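Local coordinates for extracellular solute-binding protein family 1 (Pseudothermotoga lettingae, PDB 5CI5) that binds the sugar alpha-D-tagatose and probably delivers it to an ABC transporter as its extracellular solute-binding component, at residues A[169-175]-A[235-239]; A[185-191]-A[242-248]. One frame throughout, in Å; residues are numbered along the deposited sequence.

In the fold
Contact 1 joins the end of helix 162-172, and contact 2 the chain further on, to the chain after helix 220-234. The segments alternate along the sequence, and the contact centres lie about 17 Å apart. Contact 1 sits at the outer end, about 25 Å from the centre of the chain. It is partly exposed, small and mainly apolar, and its segments share no hydrogen bonds. Contact 2 lies about 13 Å from that centre, beside the sugar pocket. It is larger, more deeply buried and polar: stacked histidines, carboxylates and a bound water. Its segments run into helices 190-202 and 247-255, so the pairing moves from a helix end against a loop to two helix starts.

Contact 1: residues A[169-175]-A[235-239]; sequences ALKITDT and KYNVS
V238 packs against the last turn of helix 162-172 and has the largest share of the buried surface. Its CG1 branch does most of the touching. It lies 3.9 Å from A169 CB and 3.8 Å from L170 CD2. CG1 stands anti to the carbonyl carbon (chi1 -66°), which turns it to the helix end. The side chains of V238 and T173 cross at about a right angle, with T173 OG1 3.4 Å from V238 CB. That hydroxyl donates to A169 O over 2.7 Å, and G181 N is a further partner. T173 N also bonds to A169 O, from the other face of the carbonyl plane, so this helix-end oxygen is gripped twice. L170, exposed, adds its CD2, 3.7 Å from Y236 O and also against Y236 CB. Two residues on from T173, T175 CG2 rests 3.6 Å from N237 ND2. N237 has positive phi, a turn in the chain just past helix 220-234. Backbone bonds of V238 to Y182 and L232 tie the loop further. This is mainly apolar packing of a helix C-terminus against a post-helix loop, at the periphery of the solute-binding protein fold.

Contact 2: residues A[185-191]-A[242-248]; sequences SGTKTEH and AIQYHED
Two helix starts meet beside the tagatose pocket, where H191 of helix 190-202 stacks on H246, the N-cap of helix 247-255. The imidazoles lie face to face, centroids 3.6 Å apart and planes 9° apart. H246 CG sits between its backbone N and carbonyl carbon (chi1 55°), which, with the turn about chi2, brings ND1 to D248 N. D248 N lies in the ring plane and gives the capping bond, 3.2 Å long. H246 NE2 pairs with D63. H191 NE2 donates to D248 OD2 over 2.8 Å, from above the carboxylate plane. On its other nitrogen, H191 ND1 is bonded to T189 OG1 at 2.7 Å, and T189 OG1 to T187 OG1. Replacing H191 by alanine is likely to leave H246 without its stacking partner, and D248 OD2 and T189 OG1 without this ring's bonds. S185 OG accepts from E247 N at 2.9 Å. The side chain of E247 is about 5 Å from the sugar; it is salt-bridged to R139, a pocket residue, and takes a water that also bonds to H191 O. E190, next to H191, touches the sugar. With both H191 nitrogens bonded, the ring's rotation is fixed and the stack on H246 is held in place.

Contact 1: residues A[169-175]-A[235-239]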
loop_
_atom_site.group_PDB
_atom_site.type_symbol
_atom_site.label_atom_id
_atom_site.label_comp_id
_atom_site.label_asym_id
_atom_site.label_seq_id
_atom_site.Cartn_x
_atom_site.Cartn_y
_atom_site.Cartn_z
ATOM N N ALA A 169 7.452 -21.680 -5.672
ATOM C CA ALA A 169 7.165 -20.977 -6.924
ATOM C C ALA A 169 7.546 -21.827 -8.154
ATOM O O ALA A 169 6.800 -21.893 -9.124
ATOM C CB ALA A 169 7.867 -19.653 -6.973
ATOM N N LEU A 170 8.698 -22.482 -8.109
ATOM C CA LEU A 170 9.110 -23.320 -9.241
ATOM C C LEU A 170 8.194 -24.528 -9.409
ATOM O O LEU A 170 7.863 -24.918 -10.531
ATOM C CB LEU A 170 10.558 -23.776 -9.057
ATOM C CG LEU A 170 11.614 -22.720 -9.355
ATOM C CD1 LEU A 170 12.989 -23.195 -8.858
ATOM C CD2 LEU A 170 11.676 -22.381 -10.840
ATOM N N LYS A 171 7.761 -25.106 -8.298
ATOM C CA LYS A 171 6.913 -26.295 -8.316
ATOM C C LYS A 171 5.514 -26.008 -8.872
ATOM O O LYS A 171 4.906 -26.845 -9.542
ATOM C CB LYS A 171 6.819 -26.871 -6.909
ATOM C CG LYS A 171 8.067 -27.667 -6.520
ATOM C CD LYS A 171 7.974 -28.188 -5.099
ATOM C CE LYS A 171 9.161 -29.087 -4.767
ATOM N NZ LYS A 171 9.237 -29.367 -3.302
ATOM N N ILE A 172 5.007 -24.815 -8.599
ATOM C CA ILE A 172 3.678 -24.421 -9.053
ATOM C C ILE A 172 3.642 -23.949 -10.506
ATOM O O ILE A 172 2.662 -24.187 -11.248
ATOM C CB ILE A 172 3.131 -23.300 -8.131
ATOM C CG1 ILE A 172 2.809 -23.863 -6.746
ATOM C CG2 ILE A 172 1.896 -22.650 -8.722
ATOM C CD1 ILE A 172 2.688 -22.796 -5.643
ATOM N N THR A 173 4.687 -23.238 -10.912
ATOM C CA THR A 173 4.698 -22.603 -12.215
ATOM C C THR A 173 4.546 -23.616 -13.361
ATOM O O THR A 173 5.184 -24.653 -13.377
ATOM C CB THR A 173 5.975 -21.793 -12.422
ATOM O OG1 THR A 173 6.004 -20.711 -11.464
ATOM C CG2 THR A 173 6.013 -21.202 -13.835
ATOM N N ASP A 174 3.708 -23.268 -14.326
ATOM C CA ASP A 174 3.542 -24.048 -15.549
ATOM C C ASP A 174 3.206 -23.046 -16.633
ATOM O O ASP A 174 2.027 -22.820 -16.959
ATOM C CB ASP A 174 2.452 -25.108 -15.375
ATOM C CG ASP A 174 2.250 -25.967 -16.618
ATOM O OD1 ASP A 174 3.055 -25.879 -17.562
ATOM O OD2 ASP A 174 1.255 -26.713 -16.638
ATOM N N THR A 175 4.245 -22.388 -17.147
ATOM C CA THR A 175 4.061 -21.208 -17.976
ATOM C C THR A 175 3.360 -21.595 -19.271
ATOM O O THR A 175 2.657 -20.767 -19.856
ATOM C CB THR A 175 5.390 -20.485 -18.326
ATOM O OG1 THR A 175 6.223 -21.354 -19.097
ATOM C CG2 THR A 175 6.116 -20.000 -17.056
ATOM N N LYS A 235 15.193 -15.203 -14.559
ATOM C CA LYS A 235 15.911 -16.478 -14.624
ATOM C C LYS A 235 14.986 -17.641 -14.299
ATOM O O LYS A 235 14.863 -18.624 -15.065
ATOM C CB LYS A 235 17.099 -16.496 -13.636
ATOM C CG LYS A 235 18.225 -15.544 -13.949
ATOM C CD LYS A 235 19.443 -15.909 -13.079
ATOM C CE LYS A 235 20.643 -15.038 -13.397
ATOM N NZ LYS A 235 20.320 -13.588 -13.362
ATOM N N TYR A 236 14.350 -17.538 -13.147
ATOM C CA TYR A 236 13.510 -18.613 -12.638
ATOM C C TYR A 236 12.179 -18.643 -13.368
ATOM O O TYR A 236 11.520 -19.673 -13.411
ATOM C CB TYR A 236 13.299 -18.456 -11.121
ATOM C CG TYR A 236 14.583 -18.496 -10.316
ATOM C CD1 TYR A 236 15.400 -19.629 -10.314
ATOM C CD2 TYR A 236 14.968 -17.408 -9.540
ATOM C CE1 TYR A 236 16.559 -19.671 -9.570
ATOM C CE2 TYR A 236 16.134 -17.435 -8.789
ATOM C CZ TYR A 236 16.930 -18.567 -8.805
ATOM O OH TYR A 236 18.100 -18.576 -8.061
ATOM N N ASN A 237 11.783 -17.502 -13.930
ATOM C CA ASN A 237 10.559 -17.415 -14.736
ATOM C C ASN A 237 9.336 -17.961 -14.011
ATOM O O ASN A 237 8.646 -18.834 -14.546
ATOM C CB ASN A 237 10.748 -18.166 -16.056
ATOM C CG ASN A 237 9.659 -17.870 -17.053
ATOM O OD1 ASN A 237 9.065 -16.787 -17.056
ATOM N ND2 ASN A 237 9.386 -18.838 -17.908
ATOM N N VAL A 238 9.051 -17.447 -12.811
ATOM C CA VAL A 238 7.872 -17.878 -12.057
ATOM C C VAL A 238 6.755 -16.827 -12.006
ATOM O O VAL A 238 5.721 -17.035 -11.373
ATOM C CB VAL A 238 8.239 -18.279 -10.616
ATOM C CG1 VAL A 238 9.124 -19.520 -10.645
ATOM C CG2 VAL A 238 8.894 -17.136 -9.862
ATOM N N SER A 239 6.973 -15.729 -12.711
ATOM C CA SER A 239 6.071 -14.582 -12.749
ATOM C C SER A 239 5.535 -14.312 -14.149
ATOM O O SER A 239 6.236 -14.516 -15.155
ATOM C CB SER A 239 6.824 -13.335 -12.270
ATOM O OG SER A 239 5.972 -12.201 -12.174
#

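Contact 2: residues A[185-191]-A[242-248]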
loop_
_atom_site.group_PDB
_atom_site.type_symbol
_atom_site.label_atom_id
_atom_site.label_comp_id
_atom_site.label_asym_id
_atom_site.label_seq_id
_atom_site.Cartn_x
_atom_site.Cartn_y
_atom_site.Cartn_z
ATOM N N SER A 185 6.276 -7.423 -9.143
ATOM C CA SER A 185 5.873 -6.117 -9.701
ATOM C C SER A 185 7.091 -5.430 -10.293
ATOM O O SER A 185 8.073 -5.169 -9.596
ATOM C CB SER A 185 5.214 -5.220 -8.644
ATOM O OG SER A 185 4.055 -5.833 -8.105
ATOM N N GLY A 186 7.003 -5.115 -11.585
ATOM C CA GLY A 186 8.068 -4.402 -12.270
ATOM C C GLY A 186 7.615 -3.254 -13.146
ATOM O O GLY A 186 8.327 -2.837 -14.057
ATOM N N THR A 187 6.424 -2.744 -12.864
ATOM C CA THR A 187 5.846 -1.579 -13.529
ATOM C C THR A 187 6.428 -0.269 -12.980
ATOM O O THR A 187 7.044 -0.243 -11.908
ATOM C CB THR A 187 4.314 -1.590 -13.319
ATOM O OG1 THR A 187 4.044 -1.848 -11.925
ATOM C CG2 THR A 187 3.655 -2.690 -14.149
ATOM N N LYS A 188 6.214 0.830 -13.705
ATOM C CA LYS A 188 6.591 2.145 -13.182
ATOM C C LYS A 188 5.501 2.683 -12.246
ATOM O O LYS A 188 4.862 3.718 -12.490
ATOM C CB LYS A 188 6.863 3.119 -14.321
ATOM C CG LYS A 188 8.120 2.790 -15.137
ATOM C CD LYS A 188 9.406 2.818 -14.274
ATOM C CE LYS A 188 9.668 4.160 -13.599
ATOM N NZ LYS A 188 10.012 5.234 -14.571
ATOM N N THR A 189 5.302 1.939 -11.167
ATOM C CA THR A 189 4.310 2.244 -10.150
ATOM C C THR A 189 4.917 1.933 -8.773
ATOM O O THR A 189 5.940 1.232 -8.657
ATOM C CB THR A 189 3.017 1.428 -10.320
ATOM O OG1 THR A 189 3.334 0.045 -10.110
ATOM C CG2 THR A 189 2.349 1.626 -11.692
ATOM N N GLU A 190 4.277 2.461 -7.728
ATOM C CA GLU A 190 4.750 2.306 -6.369
ATOM C C GLU A 190 4.872 0.841 -5.971
ATOM O O GLU A 190 5.683 0.530 -5.121
ATOM C CB GLU A 190 3.798 3.034 -5.415
ATOM C CG GLU A 190 4.201 3.036 -3.967
ATOM C CD GLU A 190 5.417 3.867 -3.648
ATOM O OE1 GLU A 190 5.924 4.585 -4.534
ATOM O OE2 GLU A 190 5.873 3.790 -2.501
ATOM N N HIS A 191 4.058 -0.041 -6.562
ATOM C CA HIS A 191 4.111 -1.467 -6.216
ATOM C C HIS A 191 5.538 -2.009 -6.380
ATOM O O HIS A 191 5.994 -2.877 -5.631
ATOM C CB HIS A 191 3.190 -2.342 -7.086
ATOM C CG HIS A 191 1.808 -1.813 -7.307
ATOM N ND1 HIS A 191 1.517 -0.877 -8.277
ATOM C CD2 HIS A 191 0.620 -2.157 -6.752
ATOM C CE1 HIS A 191 0.216 -0.645 -8.286
ATOM N NE2 HIS A 191 -0.352 -1.406 -7.363
ATOM N N ALA A 242 6.833 -9.127 -15.647
ATOM C CA ALA A 242 6.913 -8.191 -14.538
ATOM C C ALA A 242 6.924 -6.736 -15.000
ATOM O O ALA A 242 6.510 -5.842 -14.272
ATOM C CB ALA A 242 8.150 -8.476 -13.692
ATOM N N ILE A 243 7.408 -6.490 -16.214
ATOM C CA ILE A 243 7.425 -5.131 -16.737
ATOM C C ILE A 243 5.998 -4.609 -16.936
ATOM O O ILE A 243 5.771 -3.394 -16.837
ATOM C CB ILE A 243 8.234 -5.063 -18.068
ATOM C CG1 ILE A 243 9.729 -5.087 -17.770
ATOM C CG2 ILE A 243 7.873 -3.813 -18.885
ATOM C CD1 ILE A 243 10.236 -3.861 -16.999
ATOM N N GLN A 244 5.046 -5.509 -17.192
ATOM C CA GLN A 244 3.664 -5.140 -17.490
ATOM C C GLN A 244 2.704 -5.195 -16.315
ATOM O O GLN A 244 1.637 -4.578 -16.365
ATOM C CB GLN A 244 3.066 -6.061 -18.559
ATOM C CG GLN A 244 3.743 -6.053 -19.890
ATOM C CD GLN A 244 3.087 -7.057 -20.823
ATOM O OE1 GLN A 244 3.167 -8.262 -20.604
ATOM N NE2 GLN A 244 2.403 -6.563 -21.843
ATOM N N TYR A 245 3.046 -5.975 -15.295
ATOM C CA TYR A 245 2.083 -6.314 -14.239
ATOM C C TYR A 245 2.589 -6.029 -12.845
ATOM O O TYR A 245 3.790 -6.069 -12.580
ATOM C CB TYR A 245 1.700 -7.798 -14.331
ATOM C CG TYR A 245 1.075 -8.168 -15.668
ATOM C CD1 TYR A 245 -0.109 -7.579 -16.082
ATOM C CD2 TYR A 245 1.661 -9.108 -16.480
ATOM C CE1 TYR A 245 -0.693 -7.916 -17.287
ATOM C CE2 TYR A 245 1.099 -9.457 -17.684
ATOM C CZ TYR A 245 -0.083 -8.849 -18.094
ATOM O OH TYR A 245 -0.688 -9.184 -19.306
ATOM N N HIS A 246 1.645 -5.803 -11.937
ATOM C CA HIS A 246 1.966 -5.579 -10.536
ATOM C C HIS A 246 0.940 -6.274 -9.638
ATOM O O HIS A 246 0.003 -6.928 -10.125
ATOM C CB HIS A 246 2.055 -4.067 -10.217
ATOM C CG HIS A 246 0.837 -3.288 -10.599
ATOM N ND1 HIS A 246 -0.412 -3.563 -10.095
ATOM C CD2 HIS A 246 0.699 -2.198 -11.393
ATOM C CE1 HIS A 246 -1.279 -2.689 -10.585
ATOM N NE2 HIS A 246 -0.634 -1.859 -11.383
ATOM N N GLU A 247 1.132 -6.091 -8.329
ATOM C CA GLU A 247 0.270 -6.661 -7.289
ATOM C C GLU A 247 -1.215 -6.740 -7.617
ATOM O O GLU A 247 -1.851 -7.746 -7.307
ATOM C CB GLU A 247 0.349 -5.845 -6.003
ATOM C CG GLU A 247 1.652 -5.803 -5.293
ATOM C CD GLU A 247 1.579 -4.903 -4.069
ATOM O OE1 GLU A 247 0.514 -4.291 -3.838
ATOM O OE2 GLU A 247 2.584 -4.800 -3.347
ATOM N N ASP A 248 -1.796 -5.661 -8.149
ATOM C CA ASP A 248 -3.243 -5.628 -8.301
ATOM C C ASP A 248 -3.658 -6.547 -9.454
ATOM O O ASP A 248 -4.644 -7.278 -9.340
ATOM C CB ASP A 248 -3.740 -4.211 -8.522
ATOM C CG ASP A 248 -3.415 -3.293 -7.357
ATOM O OD1 ASP A 248 -3.628 -3.733 -6.206
ATOM O OD2 ASP A 248 -3.001 -2.126 -7.573
HETATM O O HOH W 1 5.037 -5.215 -4.307
#